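GDP-6-deoxy-D-mannose reductase (Pseudomonas aeruginosa, PDB 6X3B) probably reduces GDP-4-dehydro-6-deoxy-D-mannose to GDP-rhamnose with NADPH, a step in the biosynthesis of the lipopolysaccharide O-antigen. Local coordinates at residues Gln83-Glu88 / Gly185-Phe190; Gly32-His37 / Ile78-Gln83; Gln39-Ala44 / Asp224-Leu229. All coordinates share one frame; numbering follows the deposited sequence.

How the contacts relate
Contact 2 (Gly32-His37 / Ile78-Gln83) is the buried one of the three, while contacts 1 and 3 are only partly buried. Contacts 1 and 2 both touch NADPH, share Gln83 and meet where the Phe33 ring packs on the backbone of Gly185 and Gln186. Their chemistry differs: contact 1 joins two loops through a lysine ammonium and a threonine hydroxyl, whereas contact 2 is apolar between its segments and spends its polar groups on the cofactor. Contact 3 (Gln39-Ala44 / Asp224-Leu229), apolar packing between helices with no hydrogen bond across it, continues along helix 33-44, which contact 2 also uses; Leu229 packs on Val34 and His37, so contacts 2 and 3 adjoin. Contacts 1 and 3 do not touch.

Contact 1 of 3, residues Gln83-Glu88 / Gly185-Phe190; sequences QTYVPE and GQKDSF. With NDP (NADPH dihydro-nicotinamide-adenine-dinucleotide phosphate), chain E.
Tyr85 and Lys187 mark the closest backbone approach, with their CA atoms 8.7 Å apart, so the two segments meet through side chains. The lysine spans most of that gap. Its chain runs nearly straight as far as CE and turns only at the last torsion (chi4 -103°), which brings NZ beside Thr84, where it donates a 2.8 Å hydrogen bond to OG1. NZ also lies 3.4 Å from Tyr85 CB, the lysine crossing the start of the tyrosine side chain obliquely. Thr84 OG1 in turn donates to O1A of NADPH, also at 2.8 Å. OG1 is thus both acceptor and donor in a chain of two hydrogen bonds from ammonium to phosphate; the lysine charge probably polarises the hydroxyl toward the anion. Thr84 CG2 lies against the same diphosphate, 3.5 Å from its bridging atom O3.

Beyond these bonds, Ser189 OG comes to the edge of the Tyr85 ring, in its plane, 3.3 Å from CE1. Pro87 CD sits over the centre of one face of this ring. The loop of Thr84 is braced by Gln83, whose amide takes a bond from Tyr85 N and gives one to Tyr85 O, the latter nearly straight at 169°.

At the nicotinamide end of the cofactor, Gln186 NE2 donates to O7N at 2.7 Å, and OE1 accepts a weak bond from N7N. OE1 also receives Lys187 N, which helps to fix the rotation of the amide. Together the two loops form part of the NADPH pocket, at the diphosphate and nicotinamide, in a Rossmann-type fold of the epimerase/dehydratase family.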
loop_
_atom_site.group_PDB
_atom_site.type_symbol
_atom_site.label_atom_id
_atom_site.label_comp_id
_atom_site.label_asym_id
_atom_site.label_seq_id
_atom_site.Cartn_x
_atom_site.Cartn_y
_atom_site.Cartn_z
ATOM N N GLN A 83 12.252 6.362 -7.962
ATOM C CA GLN A 83 11.731 7.458 -8.757
ATOM C C GLN A 83 11.081 8.406 -7.756
ATOM O O GLN A 83 10.082 8.057 -7.119
ATOM C CB GLN A 83 10.743 6.917 -9.789
ATOM C CG GLN A 83 10.519 7.853 -11.001
ATOM C CD GLN A 83 10.066 9.220 -10.556
ATOM O OE1 GLN A 83 10.870 10.129 -10.386
ATOM N NE2 GLN A 83 8.752 9.354 -10.288
ATOM N N THR A 84 11.663 9.585 -7.571
ATOM C CA THR A 84 11.315 10.398 -6.413
ATOM C C THR A 84 10.615 11.698 -6.783
ATOM O O THR A 84 10.388 12.534 -5.903
ATOM C CB THR A 84 12.568 10.715 -5.602
ATOM O OG1 THR A 84 13.390 11.627 -6.352
ATOM C CG2 THR A 84 13.359 9.430 -5.328
ATOM N N TYR A 85 10.269 11.890 -8.049
ATOM C CA TYR A 85 9.706 13.146 -8.531
ATOM C C TYR A 85 8.199 12.981 -8.752
ATOM O O TYR A 85 7.779 12.154 -9.566
ATOM C CB TYR A 85 10.416 13.562 -9.822
ATOM C CG TYR A 85 10.174 15.000 -10.272
ATOM C CD1 TYR A 85 10.281 16.067 -9.375
ATOM C CD2 TYR A 85 9.863 15.292 -11.606
ATOM C CE1 TYR A 85 10.062 17.388 -9.791
ATOM C CE2 TYR A 85 9.657 16.597 -12.031
ATOM C CZ TYR A 85 9.757 17.640 -11.125
ATOM O OH TYR A 85 9.535 18.929 -11.559
ATOM N N VAL A 86 7.391 13.771 -8.031
ATOM C CA VAL A 86 5.940 13.657 -8.171
ATOM C C VAL A 86 5.462 13.958 -9.589
ATOM O O VAL A 86 4.648 13.186 -10.116
ATOM C CB VAL A 86 5.235 14.517 -7.098
ATOM C CG1 VAL A 86 3.715 14.532 -7.327
ATOM C CG2 VAL A 86 5.571 13.981 -5.673
ATOM N N PRO A 87 5.938 15.010 -10.272
ATOM C CA PRO A 87 5.448 15.218 -11.648
ATOM C C PRO A 87 5.772 14.063 -12.575
ATOM O O PRO A 87 4.938 13.702 -13.404
ATOM C CB PRO A 87 6.135 16.526 -12.071
ATOM C CG PRO A 87 6.322 17.258 -10.813
ATOM C CD PRO A 87 6.715 16.175 -9.808
ATOM N N GLU A 88 6.944 13.433 -12.424
ATOM C CA GLU A 88 7.269 12.271 -13.246
ATOM C C GLU A 88 6.324 11.102 -12.958
ATOM O O GLU A 88 5.982 10.327 -13.859
ATOM C CB GLU A 88 8.727 11.863 -12.988
ATOM C CG GLU A 88 9.171 10.564 -13.643
ATOM C CD GLU A 88 9.030 10.570 -15.148
ATOM O OE1 GLU A 88 8.979 11.662 -15.756
ATOM O OE2 GLU A 88 8.965 9.464 -15.726
ATOM N N GLY A 185 22.138 19.893 -3.142
ATOM C CA GLY A 185 21.786 18.842 -4.072
ATOM C C GLY A 185 20.308 18.519 -4.140
ATOM O O GLY A 185 19.908 17.719 -4.995
ATOM N N GLN A 186 19.489 19.101 -3.267
ATOM C CA GLN A 186 18.044 18.891 -3.310
ATOM C C GLN A 186 17.479 19.293 -4.681
ATOM O O GLN A 186 18.085 20.067 -5.418
ATOM C CB GLN A 186 17.388 19.684 -2.178
ATOM C CG GLN A 186 15.866 19.642 -2.115
ATOM C CD GLN A 186 15.323 18.250 -1.828
ATOM O OE1 GLN A 186 15.503 17.328 -2.623
ATOM N NE2 GLN A 186 14.636 18.101 -0.698
ATOM N N LYS A 187 16.309 18.736 -5.032
ATOM C CA LYS A 187 15.653 19.062 -6.302
ATOM C C LYS A 187 15.376 20.554 -6.406
ATOM O O LYS A 187 14.757 21.141 -5.516
ATOM C CB LYS A 187 14.317 18.327 -6.436
ATOM C CG LYS A 187 14.377 16.837 -6.489
ATOM C CD LYS A 187 12.983 16.272 -6.252
ATOM C CE LYS A 187 13.024 14.769 -6.057
ATOM N NZ LYS A 187 12.568 14.142 -7.314
ATOM N N ASP A 188 15.783 21.162 -7.525
ATOM C CA ASP A 188 15.512 22.582 -7.735
ATOM C C ASP A 188 14.019 22.903 -7.760
ATOM O O ASP A 188 13.643 24.067 -7.573
ATOM C CB ASP A 188 16.166 23.055 -9.033
ATOM C CG ASP A 188 15.910 24.521 -9.306
ATOM O OD1 ASP A 188 16.496 25.365 -8.593
ATOM O OD2 ASP A 188 15.107 24.829 -10.214
ATOM N N SER A 189 13.154 21.909 -7.974
ATOM C CA SER A 189 11.721 22.186 -8.006
ATOM C C SER A 189 11.156 22.484 -6.621
ATOM O O SER A 189 10.048 23.022 -6.520
ATOM C CB SER A 189 10.970 21.013 -8.641
ATOM O OG SER A 189 10.956 19.886 -7.773
ATOM N N PHE A 190 11.881 22.150 -5.555
ATOM C CA PHE A 190 11.465 22.552 -4.220
ATOM C C PHE A 190 11.680 24.051 -4.042
ATOM O O PHE A 190 12.727 24.586 -4.416
ATOM C CB PHE A 190 12.248 21.777 -3.162
ATOM C CG PHE A 190 11.708 20.398 -2.896
ATOM C CD1 PHE A 190 10.462 20.227 -2.294
ATOM C CD2 PHE A 190 12.440 19.276 -3.252
ATOM C CE1 PHE A 190 9.967 18.959 -2.056
ATOM C CE2 PHE A 190 11.954 18.010 -3.013
ATOM C CZ PHE A 190 10.715 17.849 -2.420
HETATM P PA NDP E . 17.133 11.040 -5.892
HETATM O O1A NDP E . 16.090 11.044 -6.957
HETATM O O2A NDP E . 18.013 12.236 -5.751
HETATM O O5B NDP E . 18.042 9.729 -6.038
HETATM C C5B NDP E . 17.433 8.502 -6.506
HETATM C C4B NDP E . 18.487 7.425 -6.574
HETATM O O4B NDP E . 17.878 6.186 -7.018
HETATM C C3B NDP E . 19.657 7.689 -7.533
HETATM O O3B NDP E . 20.891 7.282 -6.954
HETATM C C2B NDP E . 19.289 6.855 -8.754
HETATM O O2B NDP E . 20.461 6.449 -9.457
HETATM C C1B NDP E . 18.623 5.658 -8.089
HETATM N N9A NDP E . 17.727 4.918 -8.967
HETATM C C8A NDP E . 16.605 5.398 -9.594
HETATM N N7A NDP E . 15.998 4.501 -10.329
HETATM C C5A NDP E . 16.769 3.358 -10.181
HETATM C C6A NDP E . 16.656 2.059 -10.710
HETATM N N6A NDP E . 15.663 1.721 -11.530
HETATM N N1A NDP E . 17.594 1.146 -10.367
HETATM C C2A NDP E . 18.575 1.532 -9.542
HETATM N N3A NDP E . 18.786 2.720 -8.981
HETATM C C4A NDP E . 17.839 3.602 -9.343
HETATM O O3 NDP E . 16.429 10.767 -4.479
HETATM P PN NDP E . 16.647 11.463 -3.054
HETATM O O1N NDP E . 18.043 11.190 -2.603
HETATM O O2N NDP E . 16.195 12.881 -3.143
HETATM O O5D NDP E . 15.622 10.635 -2.143
HETATM C C5D NDP E . 16.116 9.500 -1.392
HETATM C C4D NDP E . 14.946 8.769 -0.781
HETATM O O4D NDP E . 14.254 9.661 0.129
HETATM C C3D NDP E . 13.886 8.265 -1.771
HETATM O O3D NDP E . 13.383 6.994 -1.381
HETATM C C2D NDP E . 12.826 9.360 -1.686
HETATM O O2D NDP E . 11.532 8.908 -2.053
HETATM C C1D NDP E . 12.892 9.745 -0.212
HETATM N N1N NDP E . 12.421 11.140 0.037
HETATM C C2N NDP E . 13.176 12.217 -0.341
HETATM C C3N NDP E . 12.835 13.494 0.013
HETATM C C7N NDP E . 13.545 14.615 -0.644
HETATM O O7N NDP E . 13.203 15.778 -0.410
HETATM N N7N NDP E . 14.538 14.328 -1.473
HETATM C C4N NDP E . 11.770 13.685 1.038
HETATM C C5N NDP E . 10.996 12.467 1.327
HETATM C C6N NDP E . 11.213 11.363 0.651
HETATM P P2B NDP E . 20.492 7.061 -10.951
HETATM O O1X NDP E . 21.773 6.552 -11.574
HETATM O O2X NDP E . 19.263 6.548 -11.670
HETATM O O3X NDP E . 20.483 8.569 -10.810
#

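Contact 2 of 3, residues Gly32-His37 / Ile78-Gln83. With NDP (NADPH dihydro-nicotinamide-adenine-dinucleotide phosphate), chain E.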
loop_
_atom_site.group_PDB
_atom_site.type_symbol
_atom_site.label_atom_id
_atom_site.label_comp_id
_atom_site.label_asym_id
_atom_site.label_seq_id
_atom_site.Cartn_x
_atom_site.Cartn_y
_atom_site.Cartn_z
ATOM N N GLY A 32 22.214 9.508 -5.516
ATOM C CA GLY A 32 21.208 10.549 -5.444
ATOM C C GLY A 32 21.527 11.594 -4.383
ATOM O O GLY A 32 22.612 11.624 -3.796
ATOM N N PHE A 33 20.530 12.454 -4.122
ATOM C CA PHE A 33 20.678 13.584 -3.203
ATOM C C PHE A 33 21.064 13.114 -1.801
ATOM O O PHE A 33 22.104 13.503 -1.263
ATOM C CB PHE A 33 19.376 14.400 -3.190
ATOM C CG PHE A 33 19.203 15.287 -1.977
ATOM C CD1 PHE A 33 20.190 16.198 -1.595
ATOM C CD2 PHE A 33 18.035 15.222 -1.232
ATOM C CE1 PHE A 33 20.024 17.018 -0.479
ATOM C CE2 PHE A 33 17.846 16.048 -0.121
ATOM C CZ PHE A 33 18.841 16.950 0.256
ATOM N N VAL A 34 20.244 12.254 -1.203
ATOM C CA VAL A 34 20.487 11.809 0.163
ATOM C C VAL A 34 21.693 10.875 0.220
ATOM O O VAL A 34 22.509 10.948 1.148
ATOM C CB VAL A 34 19.214 11.139 0.728
ATOM C CG1 VAL A 34 19.504 10.545 2.114
ATOM C CG2 VAL A 34 18.081 12.152 0.802
ATOM N N GLY A 35 21.782 9.978 -0.766
ATOM C CA GLY A 35 22.871 8.986 -0.840
ATOM C C GLY A 35 24.244 9.634 -0.779
ATOM O O GLY A 35 25.071 9.188 0.030
ATOM N N LYS A 36 24.461 10.674 -1.586
ATOM C CA LYS A 36 25.766 11.390 -1.627
ATOM C C LYS A 36 26.085 11.963 -0.242
ATOM O O LYS A 36 27.252 11.901 0.161
ATOM C CB LYS A 36 25.749 12.467 -2.713
ATOM C CG LYS A 36 25.720 11.929 -4.135
ATOM C CD LYS A 36 25.559 13.001 -5.182
ATOM C CE LYS A 36 26.741 13.948 -5.235
ATOM N NZ LYS A 36 26.623 14.922 -6.345
ATOM N N HIS A 37 25.082 12.514 0.442
ATOM C CA HIS A 37 25.283 13.062 1.806
ATOM C C HIS A 37 25.578 11.916 2.781
ATOM O O HIS A 37 26.382 12.124 3.696
ATOM C CB HIS A 37 24.067 13.888 2.233
ATOM C CG HIS A 37 24.070 15.272 1.680
ATOM N ND1 HIS A 37 24.948 16.236 2.118
ATOM C CD2 HIS A 37 23.312 15.854 0.727
ATOM C CE1 HIS A 37 24.731 17.354 1.463
ATOM N NE2 HIS A 37 23.735 17.146 0.605
ATOM N N ILE A 78 20.041 0.081 3.685
ATOM C CA ILE A 78 19.177 1.258 3.608
ATOM C C ILE A 78 18.806 1.431 2.149
ATOM O O ILE A 78 19.689 1.534 1.283
ATOM C CB ILE A 78 19.844 2.528 4.151
ATOM C CG1 ILE A 78 20.247 2.349 5.613
ATOM C CG2 ILE A 78 18.870 3.732 4.033
ATOM C CD1 ILE A 78 20.908 3.576 6.164
ATOM N N HIS A 79 17.508 1.426 1.866
ATOM C CA HIS A 79 17.021 1.424 0.498
ATOM C C HIS A 79 16.484 2.825 0.224
ATOM O O HIS A 79 15.378 3.165 0.648
ATOM C CB HIS A 79 15.956 0.335 0.308
ATOM C CG HIS A 79 15.331 0.323 -1.055
ATOM N ND1 HIS A 79 16.041 0.593 -2.211
ATOM C CD2 HIS A 79 14.052 0.088 -1.443
ATOM C CE1 HIS A 79 15.226 0.507 -3.251
ATOM N NE2 HIS A 79 14.012 0.205 -2.814
ATOM N N LEU A 80 17.294 3.635 -0.467
ATOM C CA LEU A 80 16.952 4.982 -0.892
ATOM C C LEU A 80 16.506 5.061 -2.342
ATOM O O LEU A 80 15.750 5.970 -2.691
ATOM C CB LEU A 80 18.162 5.918 -0.729
ATOM C CG LEU A 80 18.755 6.177 0.655
ATOM C CD1 LEU A 80 20.168 6.791 0.543
ATOM C CD2 LEU A 80 17.833 7.117 1.417
ATOM N N ALA A 81 16.946 4.137 -3.187
ATOM C CA ALA A 81 16.850 4.318 -4.631
ATOM C C ALA A 81 15.410 4.266 -5.130
ATOM O O ALA A 81 14.591 3.469 -4.658
ATOM C CB ALA A 81 17.663 3.252 -5.355
ATOM N N GLY A 82 15.110 5.090 -6.118
ATOM C CA GLY A 82 13.794 5.046 -6.720
ATOM C C GLY A 82 13.502 6.293 -7.529
ATOM O O GLY A 82 14.357 7.161 -7.722
ATOM N N GLN A 83 12.252 6.362 -7.962
ATOM C CA GLN A 83 11.731 7.458 -8.757
ATOM C C GLN A 83 11.081 8.406 -7.756
ATOM O O GLN A 83 10.082 8.057 -7.119
ATOM C CB GLN A 83 10.743 6.917 -9.789
ATOM C CG GLN A 83 10.519 7.853 -11.001
ATOM C CD GLN A 83 10.066 9.220 -10.556
ATOM O OE1 GLN A 83 10.870 10.129 -10.386
ATOM N NE2 GLN A 83 8.752 9.354 -10.288
HETATM P PA NDP E . 17.133 11.040 -5.892
HETATM O O1A NDP E . 16.090 11.044 -6.957
HETATM O O2A NDP E . 18.013 12.236 -5.751
HETATM O O5B NDP E . 18.042 9.729 -6.038
HETATM C C5B NDP E . 17.433 8.502 -6.506
HETATM C C4B NDP E . 18.487 7.425 -6.574
HETATM O O4B NDP E . 17.878 6.186 -7.018
HETATM C C3B NDP E . 19.657 7.689 -7.533
HETATM O O3B NDP E . 20.891 7.282 -6.954
HETATM C C2B NDP E . 19.289 6.855 -8.754
HETATM O O2B NDP E . 20.461 6.449 -9.457
HETATM C C1B NDP E . 18.623 5.658 -8.089
HETATM N N9A NDP E . 17.727 4.918 -8.967
HETATM C C8A NDP E . 16.605 5.398 -9.594
HETATM N N7A NDP E . 15.998 4.501 -10.329
HETATM C C5A NDP E . 16.769 3.358 -10.181
HETATM C C6A NDP E . 16.656 2.059 -10.710
HETATM N N6A NDP E . 15.663 1.721 -11.530
HETATM N N1A NDP E . 17.594 1.146 -10.367
HETATM C C2A NDP E . 18.575 1.532 -9.542
HETATM N N3A NDP E . 18.786 2.720 -8.981
HETATM C C4A NDP E . 17.839 3.602 -9.343
HETATM O O3 NDP E . 16.429 10.767 -4.479
HETATM P PN NDP E . 16.647 11.463 -3.054
HETATM O O1N NDP E . 18.043 11.190 -2.603
HETATM O O2N NDP E . 16.195 12.881 -3.143
HETATM O O5D NDP E . 15.622 10.635 -2.143
HETATM C C5D NDP E . 16.116 9.500 -1.392
HETATM C C4D NDP E . 14.946 8.769 -0.781
HETATM O O4D NDP E . 14.254 9.661 0.129
HETATM C C3D NDP E . 13.886 8.265 -1.771
HETATM O O3D NDP E . 13.383 6.994 -1.381
HETATM C C2D NDP E . 12.826 9.360 -1.686
HETATM O O2D NDP E . 11.532 8.908 -2.053
HETATM C C1D NDP E . 12.892 9.745 -0.212
HETATM N N1N NDP E . 12.421 11.140 0.037
HETATM C C2N NDP E . 13.176 12.217 -0.341
HETATM C C3N NDP E . 12.835 13.494 0.013
HETATM C C7N NDP E . 13.545 14.615 -0.644
HETATM O O7N NDP E . 13.203 15.778 -0.410
HETATM N N7N NDP E . 14.538 14.328 -1.473
HETATM C C4N NDP E . 11.770 13.685 1.038
HETATM C C5N NDP E . 10.996 12.467 1.327
HETATM C C6N NDP E . 11.213 11.363 0.651
HETATM P P2B NDP E . 20.492 7.061 -10.951
HETATM O O1X NDP E . 21.773 6.552 -11.574
HETATM O O2X NDP E . 19.263 6.548 -11.670
HETATM O O3X NDP E . 20.483 8.569 -10.810
#
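The diphosphate site of a Rossmann-type dinucleotide-binding fold is built here, where the N-terminus of helix 33-44 faces the C-terminal end of strand 76-79; Gly32 and Gly35 are the last two glycines of its Gly-x-x-Gly-x-x-Gly loop. Direct contact between the segments is apolar and rests on Leu80. One of its methyls, CD2, reaches Val34 CG1 at 3.9 Å, and the other, CD1, lies 3.7 Å from Gly35 CA. The two methyl branches thus divide between two consecutive residues of the first turn, the leucine side chain crossing that of Val34 at about a right angle. Gly35, the last glycine of the motif, presents only backbone to the methyl, consistent with the close approach of Gly35 and Leu80, whose CA atoms are 7.1 Å apart.

Polar groups of both segments turn to NADPH instead. Two amides of the first helical turn grip one phosphate each: Phe33 N bonds to O2A at 3.0 Å and 170°, and Val34 N to O1N at 2.8 Å and 177°. Such nearly straight bonds, made at the positive end of the helix dipole, would favour the diphosphate charge. Gly32, the N-cap, runs close against the cofactor, its N 3.0 Å from NADPH O3B. From the loop after the strand, Leu80 O accepts from the nicotinamide ribose hydroxyl O3D at 2.9 Å, while Gly82 N donates to the adenine ribose at O4B over 3.1 Å.

Strand 76-79 lies between strands 23-28 and 119-123 in the parallel part of the sheet. Leu80 also touches Ile123 of the latter, and Val34 packs on Leu229 of helix 225-238.

Contact 3 of 3, residues Gln39-Ala44 / Asp224-Leu229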
loop_
_atom_site.group_PDB
_atom_site.type_symbol
_atom_site.label_atom_id
_atom_site.label_comp_id
_atom_site.label_asym_id
_atom_site.label_seq_id
_atom_site.Cartn_x
_atom_site.Cartn_y
_atom_site.Cartn_z
ATOM N N GLN A 39 27.060 8.932 2.075
ATOM C CA GLN A 39 28.427 8.476 1.851
ATOM C C GLN A 39 29.438 9.421 2.496
ATOM O O GLN A 39 30.412 8.975 3.111
ATOM C CB GLN A 39 28.692 8.333 0.352
ATOM C CG GLN A 39 30.098 7.842 0.052
ATOM C CD GLN A 39 30.287 7.457 -1.393
ATOM O OE1 GLN A 39 29.331 7.413 -2.164
ATOM N NE2 GLN A 39 31.530 7.165 -1.769
ATOM N N ALA A 40 29.216 10.731 2.385
ATOM C CA ALA A 40 30.123 11.687 3.018
ATOM C C ALA A 40 30.048 11.582 4.538
ATOM O O ALA A 40 31.079 11.578 5.218
ATOM C CB ALA A 40 29.792 13.108 2.557
ATOM N N TYR A 41 28.832 11.480 5.075
ATOM C CA TYR A 41 28.632 11.307 6.509
ATOM C C TYR A 41 29.416 10.116 7.025
ATOM O O TYR A 41 30.171 10.230 7.996
ATOM C CB TYR A 41 27.132 11.142 6.794
ATOM C CG TYR A 41 26.711 11.178 8.262
ATOM C CD1 TYR A 41 27.141 10.210 9.168
ATOM C CD2 TYR A 41 25.829 12.156 8.723
ATOM C CE1 TYR A 41 26.737 10.236 10.510
ATOM C CE2 TYR A 41 25.414 12.191 10.057
ATOM C CZ TYR A 41 25.870 11.231 10.942
ATOM O OH TYR A 41 25.449 11.281 12.254
ATOM N N LEU A 42 29.255 8.956 6.377
ATOM C CA LEU A 42 29.924 7.745 6.832
ATOM C C LEU A 42 31.436 7.833 6.694
ATOM O O LEU A 42 32.152 7.115 7.399
ATOM C CB LEU A 42 29.400 6.529 6.065
ATOM C CG LEU A 42 27.955 6.164 6.453
ATOM C CD1 LEU A 42 27.403 5.077 5.560
ATOM C CD2 LEU A 42 27.933 5.749 7.900
ATOM N N ALA A 43 31.939 8.685 5.804
ATOM C CA ALA A 43 33.384 8.816 5.663
ATOM C C ALA A 43 33.983 9.679 6.763
ATOM O O ALA A 43 35.152 9.503 7.112
ATOM C CB ALA A 43 33.733 9.400 4.292
ATOM N N ALA A 44 33.204 10.609 7.313
ATOM C CA ALA A 44 33.713 11.584 8.267
ATOM C C ALA A 44 33.408 11.241 9.719
ATOM O O ALA A 44 34.114 11.727 10.609
ATOM C CB ALA A 44 33.129 12.967 7.968
ATOM N N ASP A 224 17.372 19.335 8.226
ATOM C CA ASP A 224 18.597 19.219 7.449
ATOM C C ASP A 224 18.816 17.767 7.053
ATOM O O ASP A 224 18.531 16.850 7.830
ATOM C CB ASP A 224 19.815 19.706 8.247
ATOM C CG ASP A 224 21.028 19.929 7.355
ATOM O OD1 ASP A 224 21.789 18.970 7.103
ATOM O OD2 ASP A 224 21.192 21.064 6.881
ATOM N N VAL A 225 19.346 17.554 5.844
ATOM C CA VAL A 225 19.605 16.192 5.376
ATOM C C VAL A 225 20.501 15.428 6.347
ATOM O O VAL A 225 20.387 14.205 6.476
ATOM C CB VAL A 225 20.201 16.228 3.951
ATOM C CG1 VAL A 225 21.521 16.994 3.928
ATOM C CG2 VAL A 225 20.363 14.815 3.378
ATOM N N GLN A 226 21.398 16.126 7.047
ATOM C CA GLN A 226 22.267 15.435 7.998
ATOM C C GLN A 226 21.491 14.922 9.210
ATOM O O GLN A 226 21.832 13.866 9.765
ATOM C CB GLN A 226 23.397 16.355 8.456
ATOM C CG GLN A 226 24.314 15.669 9.470
ATOM C CD GLN A 226 25.477 16.533 9.902
ATOM O OE1 GLN A 226 26.259 16.997 9.070
ATOM N NE2 GLN A 226 25.603 16.752 11.212
ATOM N N ASP A 227 20.462 15.649 9.647
ATOM C CA ASP A 227 19.634 15.133 10.736
ATOM C C ASP A 227 18.793 13.958 10.261
ATOM O O ASP A 227 18.563 13.006 11.022
ATOM C CB ASP A 227 18.750 16.238 11.311
ATOM C CG ASP A 227 19.512 17.158 12.250
ATOM O OD1 ASP A 227 20.470 16.684 12.901
ATOM O OD2 ASP A 227 19.165 18.351 12.333
ATOM N N VAL A 228 18.347 13.998 8.997
ATOM C CA VAL A 228 17.632 12.864 8.420
ATOM C C VAL A 228 18.531 11.636 8.386
ATOM O O VAL A 228 18.121 10.538 8.774
ATOM C CB VAL A 228 17.110 13.214 7.017
ATOM C CG1 VAL A 228 16.457 11.995 6.387
ATOM C CG2 VAL A 228 16.135 14.376 7.086
ATOM N N LEU A 229 19.770 11.802 7.900
ATOM C CA LEU A 229 20.712 10.688 7.881
ATOM C C LEU A 229 20.944 10.122 9.270
ATOM O O LEU A 229 21.073 8.904 9.444
ATOM C CB LEU A 229 22.049 11.140 7.306
ATOM C CG LEU A 229 21.951 11.500 5.843
ATOM C CD1 LEU A 229 23.314 11.974 5.388
ATOM C CD2 LEU A 229 21.486 10.261 5.104
#
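Tyr41 and Gln226 meet at about a right angle, the aromatic ring and the side-chain amide having planes 90° apart. It is the aliphatic part of the glutamine that does the touching: Gln226 CG arrives at the ring edge, near the ring plane, 3.7 Å from Tyr41 CE2. CG stands anti to the glutamine's own backbone N (chi1 179°), and the chain beyond it stays extended, so the amide is carried away from the ring edge, and only the methylene CG stays against it. Leu229 approaches differently. Its side chain slides past that of Tyr41 in the opposite direction, with Leu229 CD1 at 4.2 Å from Tyr41 CB, and its CB at a similar distance from CD2 of the ring.

Tyr41 bridges Gln226 and Leu229, about one helical turn apart on helix 225-238. The arrangement is helix-on-helix packing: helix 33-44, which follows the first strand of the Rossmann-type fold, lies beside helix 225-238, which begins directly after strand 219-224 of the same mixed sheet. Tyr41 and Gln226 also make the nearest backbone approach, 7.7 Å between their CA atoms, with no hydrogen bond across the interface.

The same tyrosine side chain also touches Ser230 and Leu233, about one and two turns on from Gln226. The start of helix 225-238 is fixed by Asp224, the N-cap residue, whose OD1 accepts from Gln226 N at 2.9 Å and 166°. Its other carboxylate oxygen is bonded to Ser309 OG, which ties this helix end to helix 306-320.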